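PDB 6EVU: PrgB from Enterococcus faecalis, which promotes cell aggregation, biofilm formation and plasmid conjugation by binding and compacting DNA, a member of the antigen I/II family of which the adhesin domain is present here. Local coordinates for residues K66-F69 with T70-K74; N29-D33 with Q34-T38. One frame throughout, in Å; residues are numbered along the deposited sequence.

Both contacts are local, each folding one continuous stretch of chain onto itself, and each has an aspartate just before a helical turn: Asp67 ahead of helix 68-72 in contact 1, Asp33 ahead of the 3-10 turn 34-36 in contact 2. They share no element; their centres lie about 29 Å apart, each about 17 Å from the centre of the chain. Both are partly buried. In contact 1, Ile68 and Leu72 face strand 157-160 of the six-stranded sheet while Lys66 is exposed and Lys71, Lys74 and Arg73 are partly so. Contact 2 lies beside strand 119-121 of the nine-stranded sheet, with Phe32 and Val36 inward and Gln34 and Ser35 outward, and has no basic residue.

Contact 1. Residues K66-F69 with T70-K74; sequences KDIF and TKLRK. With PO4 (phosphate ion), chain B.
Arg73 reaches back over the last turn of helix 68-72 to Phe69, and each part of its side chain has a different neighbour. CB and CG lie against the carbonyl of Phe69, with Arg73 CG 3.4 Å from Phe69 O. CD moves on toward the phosphate ion, and Arg73 NE donates to O4 of the phosphate at 2.9 Å; the ion, probably from the crystallisation liquor, is also held by Val296 N. A bend at chi3 (-53°) turns the guanidinium so that one face lies over Phe69 O and Thr70 CA. At the tip, Arg73 NH1 comes to 3.4 Å from Phe69 CB, and NH2 donates to a water in the guanidinium plane. That water in turn donates to Asp67 OD2, bridging the two ends of the short helix. Asp67 is its N-cap: OD2 takes Thr70 N at 2.9 Å from above the carboxylate plane, while OD1 receives Thr70 OG1 at 2.6 Å on its syn side. Both carboxylate oxygens are thus engaged, which fixes the rotation of the group. Along another side, Lys71 CE runs past Lys66 O at 3.4 Å, and the two ammonium groups, Lys66 NZ and Lys71 NZ, 4.4 Å apart, are each satisfied by Asn58, Lys71 NZ by Asn58 OD1 and Lys66 NZ by Asn58 O. Ile68 CG1 and Leu72 CD1 meet at 4.3 Å on the side that Phe158 covers.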
loop_
_atom_site.group_PDB
_atom_site.type_symbol
_atom_site.label_atom_id
_atom_site.label_comp_id
_atom_site.label_asym_id
_atom_site.label_seq_id
_atom_site.Cartn_x
_atom_site.Cartn_y
_atom_site.Cartn_z
ATOM N N LYS A 66 -19.445 0.179 10.860
ATOM C CA LYS A 66 -18.424 -0.572 11.578
ATOM C C LYS A 66 -17.414 -1.213 10.647
ATOM O O LYS A 66 -16.768 -2.197 11.019
ATOM C CB LYS A 66 -19.064 -1.628 12.466
ATOM C CG LYS A 66 -19.967 -1.031 13.552
ATOM C CD LYS A 66 -19.258 -0.942 14.900
ATOM C CE LYS A 66 -18.795 -2.300 15.420
ATOM N NZ LYS A 66 -18.016 -2.157 16.689
ATOM N N ASP A 67 -17.251 -0.666 9.450
ATOM C CA ASP A 67 -16.230 -1.198 8.571
ATOM C C ASP A 67 -14.862 -0.882 9.153
ATOM O O ASP A 67 -14.716 0.025 9.979
ATOM C CB ASP A 67 -16.393 -0.591 7.187
ATOM C CG ASP A 67 -16.244 0.930 7.217
ATOM O OD1 ASP A 67 -17.186 1.642 7.679
ATOM O OD2 ASP A 67 -15.173 1.419 6.801
ATOM N N ILE A 68 -13.836 -1.595 8.675
ATOM C CA ILE A 68 -12.470 -1.405 9.176
ATOM C C ILE A 68 -11.959 -0.002 8.915
ATOM O O ILE A 68 -11.145 0.534 9.699
ATOM C CB ILE A 68 -11.533 -2.495 8.583
ATOM C CG1 ILE A 68 -10.210 -2.481 9.368
ATOM C CG2 ILE A 68 -11.360 -2.336 7.023
ATOM C CD1 ILE A 68 -9.421 -3.753 9.181
ATOM N N PHE A 69 -12.364 0.625 7.795
ATOM C CA PHE A 69 -11.841 1.956 7.516
ATOM C C PHE A 69 -12.371 2.948 8.533
ATOM O O PHE A 69 -11.658 3.874 8.934
ATOM C CB PHE A 69 -12.193 2.368 6.076
ATOM C CG PHE A 69 -11.705 1.380 5.032
ATOM C CD1 PHE A 69 -10.367 1.330 4.699
ATOM C CD2 PHE A 69 -12.600 0.511 4.408
ATOM C CE1 PHE A 69 -9.896 0.432 3.796
ATOM C CE2 PHE A 69 -12.143 -0.415 3.456
ATOM C CZ PHE A 69 -10.775 -0.442 3.154
ATOM N N THR A 70 -13.654 2.819 8.888
ATOM C CA THR A 70 -14.231 3.725 9.870
ATOM C C THR A 70 -13.531 3.539 11.208
ATOM O O THR A 70 -13.203 4.525 11.871
ATOM C CB THR A 70 -15.736 3.492 9.965
ATOM O OG1 THR A 70 -16.349 3.874 8.714
ATOM C CG2 THR A 70 -16.351 4.370 11.082
ATOM N N LYS A 71 -13.272 2.288 11.602
ATOM C CA LYS A 71 -12.520 2.027 12.826
ATOM C C LYS A 71 -11.127 2.654 12.793
ATOM O O LYS A 71 -10.623 3.119 13.837
ATOM C CB LYS A 71 -12.424 0.518 13.074
ATOM C CG LYS A 71 -13.790 -0.078 13.440
ATOM C CD LYS A 71 -13.669 -1.607 13.589
ATOM C CE LYS A 71 -15.033 -2.234 13.945
ATOM N NZ LYS A 71 -14.795 -3.711 14.183
ATOM N N LEU A 72 -10.488 2.635 11.640
ATOM C CA LEU A 72 -9.173 3.225 11.479
ATOM C C LEU A 72 -9.144 4.736 11.625
ATOM O O LEU A 72 -8.185 5.280 12.112
ATOM C CB LEU A 72 -8.551 2.824 10.151
ATOM C CG LEU A 72 -8.014 1.408 10.111
ATOM C CD1 LEU A 72 -7.766 0.971 8.688
ATOM C CD2 LEU A 72 -6.753 1.293 10.941
ATOM N N ARG A 73 -10.195 5.411 11.174
ATOM C CA ARG A 73 -10.210 6.864 11.190
ATOM C C ARG A 73 -10.585 7.535 12.507
ATOM O O ARG A 73 -11.561 8.234 12.610
ATOM C CB ARG A 73 -11.098 7.389 10.064
ATOM C CG ARG A 73 -10.597 7.064 8.678
ATOM C CD ARG A 73 -11.393 7.775 7.607
ATOM N NE ARG A 73 -12.798 7.499 7.787
ATOM C CZ ARG A 73 -13.451 6.520 7.188
ATOM N NH1 ARG A 73 -12.853 5.743 6.318
ATOM N NH2 ARG A 73 -14.715 6.339 7.453
ATOM N N LYS A 74 -9.763 7.295 13.503
ATOM C CA LYS A 74 -9.870 7.897 14.803
ATOM C C LYS A 74 -8.438 8.081 15.306
ATOM O O LYS A 74 -7.532 7.389 14.889
ATOM C CB LYS A 74 -10.756 7.111 15.760
ATOM C CG LYS A 74 -10.319 5.711 16.102
ATOM C CD LYS A 74 -11.205 5.131 17.194
ATOM C CE LYS A 74 -11.026 3.629 17.340
ATOM N NZ LYS A 74 -11.740 2.909 16.274
HETATM P P PO4 B . -14.276 11.048 8.202
HETATM O O1 PO4 B . -14.864 10.723 6.842
HETATM O O2 PO4 B . -13.018 11.885 7.975
HETATM O O3 PO4 B . -15.277 11.889 8.976
HETATM O O4 PO4 B . -13.973 9.862 9.074
HETATM O O HOH W 1 -15.325 4.004 5.638
#

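Contact 2. Residues N29-D33 with Q34-T38; sequences NLVFD and QSVVT
Asp33 OD1 takes two donors from Ser35, its backbone N at 2.9 Å and its hydroxyl OG at a very short 2.5 Å. The amide arrives from above the carboxylate plane, 36° out of it, and its bond is bent, with an N-H...O angle of 131°. Asp33 CG sits between its own backbone N and carbonyl carbon (chi1 60°), which folds the carboxylate forward over residues 34-36, making an Asx turn at the start of that 3-10 segment. The main chain closes the same loop: Val36 N donates to Asp33 O at 3.0 Å, nearly straight at the hydrogen. Val36 then fills the inner side. Its CG2 lies 3.2 Å from Asp33 O, and its CG1 meets Val31 CG1 at 4.0 Å, the two valines crossing at a slant; Val31 CG1 also lies beside Ser35 OG. Further out, the sheet fixes both ends of the bend. Strand 30-31 pairs with strand 119-121 through Val31 and Ser120, and Val36 bonds by its backbone to Asn118 while its side chain rests on Ala119. Phe32, between them, turns inward onto Phe131 and Phe177. Both Ser35 bonds fall on OD1, so the grip on the Asp33 carboxylate is one-sided; two donors there may favour its ionised form, although the OG distance is doubtfully short.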
loop_
_atom_site.group_PDB
_atom_site.type_symbol
_atom_site.label_atom_id
_atom_site.label_comp_id
_atom_site.label_asym_id
_atom_site.label_seq_id
_atom_site.Cartn_x
_atom_site.Cartn_y
_atom_site.Cartn_z
ATOM N N ASN A 29 10.322 -13.204 -11.611
ATOM C CA ASN A 29 11.264 -14.066 -10.901
ATOM C C ASN A 29 10.864 -14.249 -9.441
ATOM O O ASN A 29 10.994 -15.346 -8.877
ATOM C CB ASN A 29 12.659 -13.448 -10.984
ATOM C CG ASN A 29 12.931 -12.813 -12.336
ATOM O OD1 ASN A 29 12.982 -11.577 -12.481
ATOM N ND2 ASN A 29 13.098 -13.666 -13.341
ATOM N N LEU A 30 10.402 -13.184 -8.821
ATOM C CA LEU A 30 9.947 -13.212 -7.445
ATOM C C LEU A 30 8.481 -13.600 -7.424
ATOM O O LEU A 30 7.664 -12.984 -8.123
ATOM C CB LEU A 30 10.123 -11.828 -6.821
ATOM C CG LEU A 30 9.552 -11.703 -5.408
ATOM C CD1 LEU A 30 10.383 -12.572 -4.439
ATOM C CD2 LEU A 30 9.487 -10.213 -4.960
ATOM N N VAL A 31 8.154 -14.634 -6.657
ATOM C CA VAL A 31 6.779 -15.080 -6.455
ATOM C C VAL A 31 6.390 -14.772 -5.010
ATOM O O VAL A 31 6.874 -15.418 -4.074
ATOM C CB VAL A 31 6.628 -16.576 -6.761
ATOM C CG1 VAL A 31 5.135 -17.042 -6.624
ATOM C CG2 VAL A 31 7.233 -16.909 -8.175
ATOM N N PHE A 32 5.452 -13.841 -4.847
ATOM C CA PHE A 32 4.955 -13.479 -3.531
ATOM C C PHE A 32 3.479 -13.129 -3.735
ATOM O O PHE A 32 3.069 -11.982 -3.887
ATOM C CB PHE A 32 5.760 -12.339 -2.893
ATOM C CG PHE A 32 5.621 -12.324 -1.394
ATOM C CD1 PHE A 32 6.519 -12.998 -0.622
ATOM C CD2 PHE A 32 4.556 -11.709 -0.770
ATOM C CE1 PHE A 32 6.361 -13.023 0.766
ATOM C CE2 PHE A 32 4.415 -11.726 0.623
ATOM C CZ PHE A 32 5.308 -12.389 1.355
ATOM N N ASP A 33 2.649 -14.154 -3.707
ATOM C CA ASP A 33 1.244 -14.039 -4.104
ATOM C C ASP A 33 0.457 -15.082 -3.314
ATOM O O ASP A 33 0.992 -15.709 -2.404
ATOM C CB ASP A 33 1.118 -14.187 -5.625
ATOM C CG ASP A 33 1.631 -15.523 -6.125
ATOM O OD1 ASP A 33 1.656 -16.505 -5.378
ATOM O OD2 ASP A 33 2.022 -15.564 -7.308
ATOM N N GLN A 34 -0.824 -15.308 -3.671
ATOM C CA GLN A 34 -1.627 -16.213 -2.847
ATOM C C GLN A 34 -1.023 -17.624 -2.768
ATOM O O GLN A 34 -1.246 -18.355 -1.789
ATOM C CB GLN A 34 -3.061 -16.321 -3.398
ATOM C CG GLN A 34 -4.167 -16.565 -2.349
ATOM C CD GLN A 34 -4.106 -15.629 -1.130
ATOM O OE1 GLN A 34 -3.862 -16.062 -0.001
ATOM N NE2 GLN A 34 -4.308 -14.325 -1.367
ATOM N N SER A 35 -0.302 -18.044 -3.803
ATOM C CA SER A 35 0.283 -19.374 -3.816
ATOM C C SER A 35 1.316 -19.622 -2.721
ATOM O O SER A 35 1.724 -20.778 -2.521
ATOM C CB SER A 35 0.900 -19.643 -5.210
ATOM O OG SER A 35 2.104 -18.935 -5.398
ATOM N N VAL A 36 1.802 -18.576 -2.043
ATOM C CA VAL A 36 2.894 -18.731 -1.089
ATOM C C VAL A 36 2.393 -18.855 0.347
ATOM O O VAL A 36 3.182 -19.123 1.266
ATOM C CB VAL A 36 3.905 -17.571 -1.227
ATOM C CG1 VAL A 36 4.232 -17.218 -2.708
ATOM C CG2 VAL A 36 3.452 -16.327 -0.437
ATOM N N VAL A 37 1.089 -18.724 0.559
ATOM C CA VAL A 37 0.493 -18.827 1.886
ATOM C C VAL A 37 0.227 -20.296 2.188
ATOM O O VAL A 37 -0.277 -21.035 1.336
ATOM C CB VAL A 37 -0.785 -17.971 1.947
ATOM C CG1 VAL A 37 -1.423 -17.967 3.353
ATOM C CG2 VAL A 37 -0.477 -16.539 1.456
ATOM N N THR A 38 0.665 -20.747 3.358
ATOM C CA THR A 38 0.499 -22.132 3.774
ATOM C C THR A 38 -0.339 -22.212 5.042
ATOM O O THR A 38 -0.680 -21.197 5.648
ATOM C CB THR A 38 1.834 -22.839 4.044
ATOM O OG1 THR A 38 2.306 -22.494 5.353
ATOM C CG2 THR A 38 2.860 -22.490 3.008
#